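Local coordinates for L-lysine 6-oxidase (Marinomonas mediterranea, PDB 3WEU), which oxidises the side-chain amine of L-lysine with oxygen, using a cysteine tryptophylquinone cofactor, and releases hydrogen peroxide that kills bacteria, at residues A12-A17 against Y218-D223; F22-M27 against Y34-D39; L193-G198 against A242-G247; I632-Q637 against P643-T648. All blocks are in the same frame, centred on the assembly; numbering follows the deposited sequence. Where two conformers were deposited one is given.

Contact 1 (A12-A17 against Y218-D223)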
# COMPACT_ATOMS: atom_id res chain seq x y z
N ALA A 12 6.73 35.47 6.10
CA ALA A 12 5.29 35.33 6.02
C ALA A 12 4.97 33.88 6.35
O ALA A 12 5.86 32.99 6.28
CB ALA A 12 4.80 35.64 4.61
N ARG A 13 3.71 33.62 6.66
CA ARG A 13 3.32 32.27 6.96
C ARG A 13 2.05 31.87 6.26
O ARG A 13 1.10 32.65 6.13
CB ARG A 13 3.23 32.06 8.47
CG ARG A 13 4.52 32.48 9.14
CD ARG A 13 4.64 32.08 10.59
NE ARG A 13 5.49 30.93 10.57
CZ ARG A 13 6.79 30.92 10.81
NH1 ARG A 13 7.45 32.00 11.17
NH2 ARG A 13 7.42 29.77 10.68
N LEU A 14 2.05 30.63 5.82
CA LEU A 14 0.95 30.06 5.08
C LEU A 14 -0.36 30.13 5.84
O LEU A 14 -0.39 30.01 7.08
CB LEU A 14 1.24 28.56 4.85
CG LEU A 14 2.44 28.17 4.05
CD1 LEU A 14 2.49 26.65 3.99
CD2 LEU A 14 2.38 28.81 2.64
N GLY A 15 -1.44 30.26 5.10
CA GLY A 15 -2.78 30.24 5.66
C GLY A 15 -3.82 29.87 4.61
O GLY A 15 -3.80 30.40 3.48
N ASN A 16 -4.79 29.09 5.02
CA ASN A 16 -5.84 28.63 4.13
C ASN A 16 -7.19 29.33 4.30
O ASN A 16 -8.20 28.89 3.74
CB ASN A 16 -5.94 27.10 4.16
CG ASN A 16 -6.32 26.53 5.49
OD1 ASN A 16 -6.21 27.17 6.51
ND2 ASN A 16 -6.73 25.25 5.49
N ALA A 17 -7.24 30.38 5.08
CA ALA A 17 -8.50 31.13 5.23
C ALA A 17 -8.72 31.94 3.94
O ALA A 17 -7.96 31.81 2.96
CB ALA A 17 -8.45 32.07 6.43
N TYR A 218 4.43 18.67 -4.56
CA TYR A 218 4.65 20.12 -4.51
C TYR A 218 3.99 20.74 -3.30
O TYR A 218 2.96 20.24 -2.87
CB TYR A 218 4.05 20.80 -5.80
CG TYR A 218 4.61 20.19 -7.03
CD1 TYR A 218 5.78 20.68 -7.61
CD2 TYR A 218 4.03 19.05 -7.57
CE1 TYR A 218 6.33 20.03 -8.70
CE2 TYR A 218 4.60 18.39 -8.62
CZ TYR A 218 5.74 18.88 -9.17
OH TYR A 218 6.23 18.15 -10.22
N ASP A 219 4.55 21.83 -2.83
CA ASP A 219 3.87 22.70 -1.89
C ASP A 219 4.00 24.14 -2.34
O ASP A 219 4.62 24.37 -3.37
CB ASP A 219 4.34 22.40 -0.46
CG ASP A 219 5.75 22.92 -0.12
OD1 ASP A 219 6.27 23.83 -0.76
OD2 ASP A 219 6.32 22.42 0.87
N ASP A 220 3.45 25.08 -1.55
CA ASP A 220 3.39 26.46 -1.94
C ASP A 220 4.17 27.34 -1.01
O ASP A 220 4.02 28.53 -1.00
CB ASP A 220 1.95 26.96 -2.16
CG ASP A 220 1.10 27.01 -0.91
OD1 ASP A 220 1.58 26.67 0.20
OD2 ASP A 220 -0.10 27.29 -1.11
N ILE A 221 5.10 26.72 -0.29
CA ILE A 221 6.21 27.45 0.32
C ILE A 221 6.97 28.12 -0.78
O ILE A 221 6.97 27.62 -1.89
CB ILE A 221 7.13 26.46 1.11
CG1 ILE A 221 6.42 25.88 2.34
CG2 ILE A 221 8.48 27.08 1.48
CD1 ILE A 221 6.28 26.92 3.49
N SER A 222 7.62 29.26 -0.48
CA SER A 222 8.50 29.92 -1.42
C SER A 222 9.42 30.85 -0.69
O SER A 222 9.25 31.15 0.52
CB SER A 222 7.70 30.74 -2.44
OG SER A 222 7.11 31.86 -1.82
N ASP A 223 10.41 31.34 -1.40
CA ASP A 223 11.22 32.46 -0.93
C ASP A 223 11.80 33.20 -2.15
O ASP A 223 11.77 32.65 -3.26
CB ASP A 223 12.39 31.95 -0.05
CG ASP A 223 13.47 31.23 -0.82
OD1 ASP A 223 13.29 30.03 -1.07
OD2 ASP A 223 14.53 31.88 -1.14

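Contact 2 (F22-M27 against Y34-D39)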
# COMPACT_ATOMS: atom_id res chain seq x y z
N PHE A 22 -6.20 38.27 6.86
CA PHE A 22 -4.80 38.04 7.24
C PHE A 22 -4.43 38.90 8.44
O PHE A 22 -5.08 39.90 8.74
CB PHE A 22 -3.82 38.31 6.09
CG PHE A 22 -3.97 39.64 5.45
CD1 PHE A 22 -3.24 40.74 5.87
CD2 PHE A 22 -4.86 39.80 4.41
CE1 PHE A 22 -3.39 41.99 5.30
CE2 PHE A 22 -5.03 41.08 3.80
CZ PHE A 22 -4.31 42.16 4.27
N VAL A 23 -3.31 38.52 9.06
CA VAL A 23 -2.69 39.30 10.07
C VAL A 23 -1.36 39.83 9.54
O VAL A 23 -0.83 39.33 8.55
CB VAL A 23 -2.54 38.47 11.39
CG1 VAL A 23 -3.92 38.10 11.93
CG2 VAL A 23 -1.78 37.18 11.21
N LEU A 24 -0.82 40.83 10.23
CA LEU A 24 0.47 41.35 9.95
C LEU A 24 1.53 40.80 10.93
O LEU A 24 1.27 40.15 11.96
CB LEU A 24 0.45 42.88 10.05
CG LEU A 24 -0.52 43.52 9.04
CD1 LEU A 24 -0.46 45.00 9.16
CD2 LEU A 24 -0.22 43.08 7.60
N ASN A 25 2.77 41.10 10.56
CA ASN A 25 3.91 40.45 11.17
C ASN A 25 4.10 40.81 12.62
O ASN A 25 3.73 41.90 13.06
CB ASN A 25 5.21 40.85 10.48
CG ASN A 25 5.32 42.32 10.27
OD1 ASN A 25 4.69 42.89 9.35
ND2 ASN A 25 6.13 42.98 11.10
N PRO A 26 4.69 39.90 13.36
CA PRO A 26 5.14 40.20 14.71
C PRO A 26 6.11 41.37 14.62
O PRO A 26 6.78 41.51 13.61
CB PRO A 26 5.94 38.98 15.08
CG PRO A 26 5.29 37.83 14.33
CD PRO A 26 4.88 38.47 13.01
N MET A 27 6.22 42.12 15.69
CA MET A 27 7.04 43.29 15.76
C MET A 27 8.20 43.11 16.71
O MET A 27 8.99 44.01 16.90
CB MET A 27 6.21 44.50 16.12
CG MET A 27 5.22 44.76 14.96
SD MET A 27 4.03 46.09 15.28
CE MET A 27 5.08 47.42 14.64
N TYR A 34 -0.32 40.77 14.25
CA TYR A 34 -1.22 41.89 14.50
C TYR A 34 -2.44 41.90 13.63
O TYR A 34 -2.37 41.60 12.46
CB TYR A 34 -0.49 43.23 14.23
CG TYR A 34 0.24 43.69 15.41
CD1 TYR A 34 1.47 43.08 15.80
CD2 TYR A 34 -0.29 44.68 16.21
CE1 TYR A 34 2.11 43.48 16.95
CE2 TYR A 34 0.31 45.05 17.39
CZ TYR A 34 1.51 44.46 17.73
OH TYR A 34 2.07 44.92 18.84
N GLU A 35 -3.57 42.25 14.24
CA GLU A 35 -4.71 42.68 13.46
C GLU A 35 -4.35 43.99 12.77
O GLU A 35 -3.32 44.65 13.12
CB GLU A 35 -5.93 42.88 14.36
CG GLU A 35 -6.41 41.67 15.13
CD GLU A 35 -6.89 40.52 14.29
OE1 GLU A 35 -7.36 40.76 13.14
OE2 GLU A 35 -6.89 39.39 14.84
N HIS A 36 -5.16 44.38 11.80
CA HIS A 36 -4.91 45.62 11.14
C HIS A 36 -6.20 46.38 10.83
O HIS A 36 -7.27 45.77 10.83
CB HIS A 36 -4.13 45.34 9.84
CG HIS A 36 -4.90 44.52 8.88
ND1 HIS A 36 -5.87 45.05 8.06
CD2 HIS A 36 -4.86 43.19 8.61
CE1 HIS A 36 -6.44 44.09 7.36
NE2 HIS A 36 -5.86 42.94 7.69
N ASP A 37 -6.06 47.66 10.49
CA ASP A 37 -7.23 48.52 10.08
C ASP A 37 -7.38 48.52 8.57
O ASP A 37 -6.66 47.85 7.91
CB ASP A 37 -7.10 49.95 10.55
CG ASP A 37 -5.91 50.67 9.99
OD1 ASP A 37 -5.31 50.38 8.94
OD2 ASP A 37 -5.55 51.58 10.68
N VAL A 38 -8.34 49.29 8.03
CA VAL A 38 -8.60 49.24 6.59
C VAL A 38 -7.51 49.80 5.73
O VAL A 38 -7.48 49.46 4.55
CB VAL A 38 -9.94 49.96 6.23
CG1 VAL A 38 -11.07 49.19 6.91
CG2 VAL A 38 -9.87 51.40 6.61
N ASP A 39 -6.64 50.61 6.34
CA ASP A 39 -5.43 51.12 5.73
C ASP A 39 -4.25 50.13 5.78
O ASP A 39 -3.17 50.48 5.33
CB ASP A 39 -4.97 52.40 6.43
CG ASP A 39 -5.94 53.59 6.22
OD1 ASP A 39 -6.68 53.55 5.25
OD2 ASP A 39 -5.89 54.54 7.03
O HOH W 1 -7.36 40.86 6.66

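Contact 3 (L193-G198 against A242-G247)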
# COMPACT_ATOMS: atom_id res chain seq x y z
N LEU A 193 5.09 47.93 1.38
CA LEU A 193 4.83 46.59 0.87
C LEU A 193 4.35 45.61 1.95
O LEU A 193 4.88 45.62 3.06
CB LEU A 193 6.11 46.05 0.25
CG LEU A 193 6.10 44.58 -0.16
CD1 LEU A 193 5.17 44.32 -1.29
CD2 LEU A 193 7.52 44.08 -0.58
N ILE A 194 3.40 44.79 1.61
CA ILE A 194 3.00 43.63 2.43
C ILE A 194 3.08 42.44 1.57
O ILE A 194 2.44 42.37 0.52
CB ILE A 194 1.54 43.79 2.98
CG1 ILE A 194 1.51 44.92 3.96
CG2 ILE A 194 1.04 42.50 3.64
CD1 ILE A 194 0.13 45.50 4.26
N VAL A 195 3.89 41.46 1.97
CA VAL A 195 3.90 40.22 1.24
C VAL A 195 3.21 39.12 2.01
O VAL A 195 3.49 38.92 3.17
CB VAL A 195 5.34 39.74 0.99
CG1 VAL A 195 5.33 38.44 0.18
CG2 VAL A 195 6.15 40.84 0.32
N LEU A 196 2.27 38.47 1.36
CA LEU A 196 1.58 37.35 1.88
C LEU A 196 1.98 36.19 1.00
O LEU A 196 2.13 36.34 -0.25
CB LEU A 196 0.08 37.59 1.81
CG LEU A 196 -0.45 38.71 2.71
CD1 LEU A 196 -1.67 39.39 2.17
CD2 LEU A 196 -0.87 38.12 4.03
N GLY A 197 2.19 35.03 1.63
CA GLY A 197 2.67 33.83 0.96
C GLY A 197 1.54 32.89 0.61
O GLY A 197 0.41 33.29 0.47
N GLY A 198 1.89 31.62 0.52
CA GLY A 198 0.97 30.56 0.14
C GLY A 198 -0.21 30.29 1.04
O GLY A 198 -0.38 30.86 2.16
N ALA A 242 16.13 43.28 -0.47
CA ALA A 242 15.98 42.42 0.68
C ALA A 242 15.58 41.08 0.16
O ALA A 242 15.62 40.84 -1.07
CB ALA A 242 14.91 43.01 1.64
N TRP A 243 15.23 40.18 1.07
CA TRP A 243 14.78 38.85 0.76
C TRP A 243 13.50 38.60 1.51
O TRP A 243 13.14 39.32 2.47
CB TRP A 243 15.86 37.81 1.11
CG TRP A 243 15.82 36.62 0.26
CD1 TRP A 243 15.24 35.45 0.54
CD2 TRP A 243 16.37 36.48 -1.06
NE1 TRP A 243 15.36 34.58 -0.51
CE2 TRP A 243 16.08 35.19 -1.50
CE3 TRP A 243 17.10 37.32 -1.90
CZ2 TRP A 243 16.51 34.69 -2.75
CZ3 TRP A 243 17.48 36.85 -3.16
CH2 TRP A 243 17.21 35.56 -3.55
N MET A 244 12.81 37.56 1.08
CA MET A 244 11.55 37.18 1.64
C MET A 244 11.45 35.66 1.75
O MET A 244 11.73 34.95 0.78
CB MET A 244 10.42 37.72 0.74
CG MET A 244 9.04 37.29 1.16
SD MET A 244 8.58 38.19 2.62
CE MET A 244 7.29 37.17 3.19
N VAL A 245 10.96 35.17 2.89
CA VAL A 245 10.77 33.75 3.07
C VAL A 245 9.38 33.46 3.57
O VAL A 245 8.88 34.12 4.47
CB VAL A 245 11.81 33.24 4.09
CG1 VAL A 245 11.63 31.74 4.31
CG2 VAL A 245 13.20 33.55 3.56
N VAL A 246 8.77 32.43 3.03
CA VAL A 246 7.47 31.95 3.49
C VAL A 246 7.67 30.62 4.29
O VAL A 246 8.38 29.71 3.83
CB VAL A 246 6.50 31.71 2.36
CG1 VAL A 246 5.16 31.28 2.95
CG2 VAL A 246 6.31 32.96 1.55
N GLY A 247 7.14 30.61 5.50
CA GLY A 247 7.10 29.42 6.31
C GLY A 247 5.73 28.88 6.54
O GLY A 247 4.69 29.57 6.34

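Contact 4 (I632-Q637 against P643-T648)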
# COMPACT_ATOMS: atom_id res chain seq x y z
N ILE A 632 -0.81 27.33 20.37
CA ILE A 632 -0.44 27.36 21.80
C ILE A 632 -0.20 28.81 22.17
O ILE A 632 0.65 29.47 21.59
CB ILE A 632 0.81 26.51 22.10
CG1 ILE A 632 0.71 25.15 21.45
CG2 ILE A 632 1.06 26.40 23.60
CD1 ILE A 632 -0.55 24.33 21.77
N ARG A 633 -0.96 29.31 23.14
CA ARG A 633 -0.90 30.70 23.48
C ARG A 633 -1.16 31.01 24.96
O ARG A 633 -1.79 30.20 25.68
CB ARG A 633 -1.85 31.42 22.56
CG ARG A 633 -2.96 32.19 23.13
CD ARG A 633 -3.79 32.85 22.06
NE ARG A 633 -3.57 34.24 22.00
CZ ARG A 633 -4.22 35.04 21.16
NH1 ARG A 633 -5.09 34.56 20.27
NH2 ARG A 633 -4.03 36.33 21.21
N ASP A 634 -0.60 32.14 25.40
CA ASP A 634 -0.66 32.53 26.76
C ASP A 634 -2.06 33.10 27.07
O ASP A 634 -2.43 34.18 26.57
CB ASP A 634 0.45 33.52 27.10
CG ASP A 634 0.48 33.91 28.55
OD1 ASP A 634 -0.26 33.37 29.38
OD2 ASP A 634 1.26 34.87 28.86
N ARG A 635 -2.81 32.35 27.86
CA ARG A 635 -4.15 32.72 28.30
C ARG A 635 -4.15 33.81 29.39
O ARG A 635 -5.21 34.37 29.74
CB ARG A 635 -4.81 31.47 28.84
CG ARG A 635 -5.14 30.44 27.78
CD ARG A 635 -6.44 30.82 27.07
NE ARG A 635 -7.11 29.63 26.63
CZ ARG A 635 -8.30 29.20 26.99
NH1 ARG A 635 -9.09 29.88 27.81
NH2 ARG A 635 -8.73 28.07 26.49
N ASN A 636 -2.96 34.12 29.90
CA ASN A 636 -2.73 35.14 30.91
C ASN A 636 -1.80 36.25 30.46
O ASN A 636 -1.13 36.87 31.30
CB ASN A 636 -2.16 34.58 32.18
CG ASN A 636 -2.49 35.44 33.38
OD1 ASN A 636 -3.52 36.16 33.40
ND2 ASN A 636 -1.65 35.33 34.43
N GLN A 637 -1.83 36.51 29.16
CA GLN A 637 -0.93 37.43 28.47
C GLN A 637 -0.95 38.86 29.06
O GLN A 637 0.09 39.54 29.07
CB GLN A 637 -1.37 37.51 26.99
CG GLN A 637 -0.41 38.34 26.15
CD GLN A 637 -0.64 39.87 26.21
OE1 GLN A 637 0.28 40.63 25.94
NE2 GLN A 637 -1.82 40.30 26.56
N PRO A 643 2.70 33.32 33.08
CA PRO A 643 2.16 32.77 31.85
C PRO A 643 1.33 31.55 32.10
O PRO A 643 1.53 30.83 33.07
CB PRO A 643 3.41 32.37 31.07
CG PRO A 643 4.44 32.14 32.12
CD PRO A 643 4.18 33.22 33.10
N PHE A 644 0.36 31.31 31.19
CA PHE A 644 -0.39 30.07 31.25
C PHE A 644 -0.72 29.69 29.82
O PHE A 644 -1.67 30.24 29.24
CB PHE A 644 -1.68 30.28 32.11
CG PHE A 644 -2.60 29.07 32.13
CD1 PHE A 644 -2.11 27.80 32.36
CD2 PHE A 644 -3.98 29.22 31.99
CE1 PHE A 644 -2.99 26.67 32.40
CE2 PHE A 644 -4.84 28.11 32.02
CZ PHE A 644 -4.36 26.88 32.22
N PHE A 645 0.10 28.82 29.20
CA PHE A 645 -0.08 28.51 27.81
C PHE A 645 -0.90 27.24 27.64
O PHE A 645 -0.60 26.18 28.24
CB PHE A 645 1.27 28.23 27.15
CG PHE A 645 2.08 29.44 26.82
CD1 PHE A 645 2.87 30.06 27.75
CD2 PHE A 645 2.04 29.96 25.54
CE1 PHE A 645 3.64 31.19 27.39
CE2 PHE A 645 2.80 31.04 25.18
CZ PHE A 645 3.63 31.63 26.10
N THR A 646 -1.90 27.31 26.82
CA THR A 646 -2.66 26.17 26.46
C THR A 646 -2.94 26.16 24.97
O THR A 646 -2.79 27.17 24.24
CB THR A 646 -4.09 26.11 27.13
OG1 THR A 646 -4.93 27.09 26.55
CG2 THR A 646 -4.04 26.39 28.62
N GLU A 647 -3.44 25.01 24.50
CA GLU A 647 -4.05 24.92 23.18
C GLU A 647 -5.19 25.93 23.10
O GLU A 647 -5.96 26.11 24.07
CB GLU A 647 -4.73 23.54 22.96
CG GLU A 647 -3.73 22.45 22.64
CD GLU A 647 -4.35 21.17 22.18
OE1 GLU A 647 -5.46 20.87 22.64
OE2 GLU A 647 -3.72 20.51 21.35
N THR A 648 -5.34 26.54 21.94
CA THR A 648 -6.52 27.35 21.58
C THR A 648 -6.82 27.00 20.09
O THR A 648 -5.88 26.68 19.31
CB THR A 648 -6.22 28.88 21.71
OG1 THR A 648 -5.15 29.28 20.84
CG2 THR A 648 -5.84 29.28 23.17
O HOH W 2 -6.03 31.82 19.97

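Contact 1 (A12-A17 against Y218-D223)
A leucine methyl lies against a carboxylate here: Leu14 CD2 is 3.3 Å from Asp220 OD1. The carboxylate has its hydrogen-bond partners outside the contact, with OD2 taking the backbone N-H groups of Tyr199 and Phe201. Leu14 packs beside a carboxylate bonded by the loop that holds these two residues. The second half of the contact is apolar. Leu14 CD1 meets Ile221 CD1 at 3.8 Å, and the two side chains cross at about a right angle. Leu14 points toward the facing segment, with CG anti to its own carbonyl carbon (chi1 -62°). CD2 lies nearest Asp220, while CD1 meets Ile221 and also comes near the carboxylate. The backbones stay well apart, with 7.6 Å between Leu14 CA and Ile221 CA. An Asx turn shapes the facing chain, as Ile221 N donates to Asp219 OD1 at 3.2 Å from above the carboxylate plane. Asp219 OD2 also forms a salt bridge with Lys93. Trp509 touches both Leu14 and Ile221, and Val246 of strand 237-247 lies on Leu14. The contact joins the end of strand 4-13 to segment 218-223 inside the N-terminal region. All three touching residues are buried. The chemistry implies that direct cohesion between the segments is van der Waals packing, while the buried charge of Asp220 is probably stabilised by backbone N-H groups outside it.

Contact 2 (F22-M27 against Y34-D39)
Leu24 and Tyr34 form a single antiparallel bridge of the hydrogen-bonded kind, between short strands whose directions differ by 113°. Leu24 N donates to Tyr34 O at 2.8 Å, and Tyr34 N returns a bond to Leu24 O at 2.9 Å. Beyond this pair the strands diverge, and side chains take over. At one end the rings of Phe22 and His36 make an offset stack, with centroids 4.7 Å apart and planes at 21°. His36 NE2 sits over the Phe22 face, displaced toward its rim. Water 1 lies in the His36 ring plane, 2.8 Å from NE2, and accepts a bond from Phe22 N. On the other side of the imidazole, His36 ND1 donates to Asp37 O at 2.9 Å, with the acceptor in the ring plane. These two polar partners should limit rotation of the ring. Leu24 CD1 packs on His36 CB at 3.7 Å. At the other end Met27 SD rests over the Tyr34 face, 4.0 Å from the ring centroid, in a Met-aromatic contact. The methionine reaches this face with CG anti to its carbonyl carbon (chi1 -65°). The Glu35 carboxylate forms a salt bridge with Arg57 and accepts from Val47 N. Val23 bonds through its backbone to strand 58-66, a parallel neighbour, and strand 193-196 touches Phe22 and Leu24. The single antiparallel bridge thus links short strand 34-36 to the large mixed sheet of the N-terminal region, of which strand 22-24 is itself part.

Contact 3 (L193-G198 against A242-G247)
Val195 and Met244 make the side-chain contact, reaching toward each other tip to tip. Val195 CG1 meets Met244 CE at 3.8 Å. The sulfur takes part as well, with Met244 SD 3.9 Å from Val195 CB. Met244 starts with CG anti to its backbone N (chi1 175°), and its chain then bends at chi2 (74°). The bend brings SD and CE to the end of the valine, which turns CG1 to them. Phe63 of strand 58-66 touches both residues, and Val226 and Ala12 add further cover to Met244. All of these groups are apolar and buried. The strands 193-196 and 237-247 belong to the same curled mixed sheet of the N-terminal region, yet they are not paired with each other. The side chains of Val195 and Met244 point toward each other within the curl of the sheet, with 8.2 Å between Val195 CA and Met244 CA. The other kind of contact sets a side chain against bare backbone. Val246 points at the glycine pair. Gly197 has no side chain, and its CA lies against Val246 CG2 at 3.8 Å. Val246 CG1 reaches Gly198 N at 4.1 Å. The chains draw together here, to 5.7 Å between Gly197 CA and Val246 CA. Polar links run to other parts of the fold: Gly197 O accepts from Arg58 NH1, and the backbone of Gly198 bonds to that of Gly15.

Contact 4 (I632-Q637 against P643-T648)
Phe645 and Asp634 form the tight part of the contact. Asp634 CB stands over the centre of the Phe645 ring, 3.9 Å from the centroid, in a CH-pi contact. On the same face of the hairpin Ile632 CG2 packs on Phe645 CB at 4.0 Å. Further along, Ile632 CD1 reaches Glu647 CG. The strands hold this part together through the Arg633 and Thr646 pair, with Arg633 N donating to Thr646 O at 3.0 Å and Thr646 N donating back to Arg633 O. Trp311 meets the Phe645 ring, and Val589 backs Ile632. This is a two-stranded antiparallel beta hairpin, in which a type I turn from Asp634 to Gln637 starts the connection. Asp634 organises that end. Its CG is anti to the backbone N (chi1 -177°), which sends the carboxylate toward the returning chain. Asp634 OD1 accepts from Phe644 N at 2.8 Å and from Asn636 N at 2.9 Å, the second bond making an Asx turn. The donors come from opposite faces of the carboxylate plane, so OD1 is held by its own turn and by the returning segment. Arg635 N adds a bond to Phe644 O. The looser side carries Arg635, which is exposed and has two conformers. Its NE makes a weak and doubtful bond to Thr646 OG1. The side chains of Arg635 and Thr648 run alongside in opposite directions. Nearby, water 2 links Arg633 NH1 to Thr648 OG1, a hydroxyl also hydrogen-bonded to Phe631 O. Arg633 extends beyond the hairpin to the carbonyls of Val46 and Val47.

From the N terminus, strand 4-13 runs into the first segment of contact 1, which waits some 200 residues for its partner. Contact 2 closes a short loop inside that span, between 22-27 and 34-39. Contact 3 opens next at 193-198. Contact 1 then closes at 218-223 before contact 3 closes at 242-247, so these two cross. They also touch, through strands 4-13 and 237-247 and through Ser222 with Val246. Contact 2 packs on contact 3 through Phe22 and Leu196. Contact 1 joins the N-terminal sheet to segment 218-223, contact 2 joins it to strand 34-36, and contact 3 packs two of its own strands together. Contact 4 follows in series, a local hairpin about 21 Å from contact 2, centre to centre.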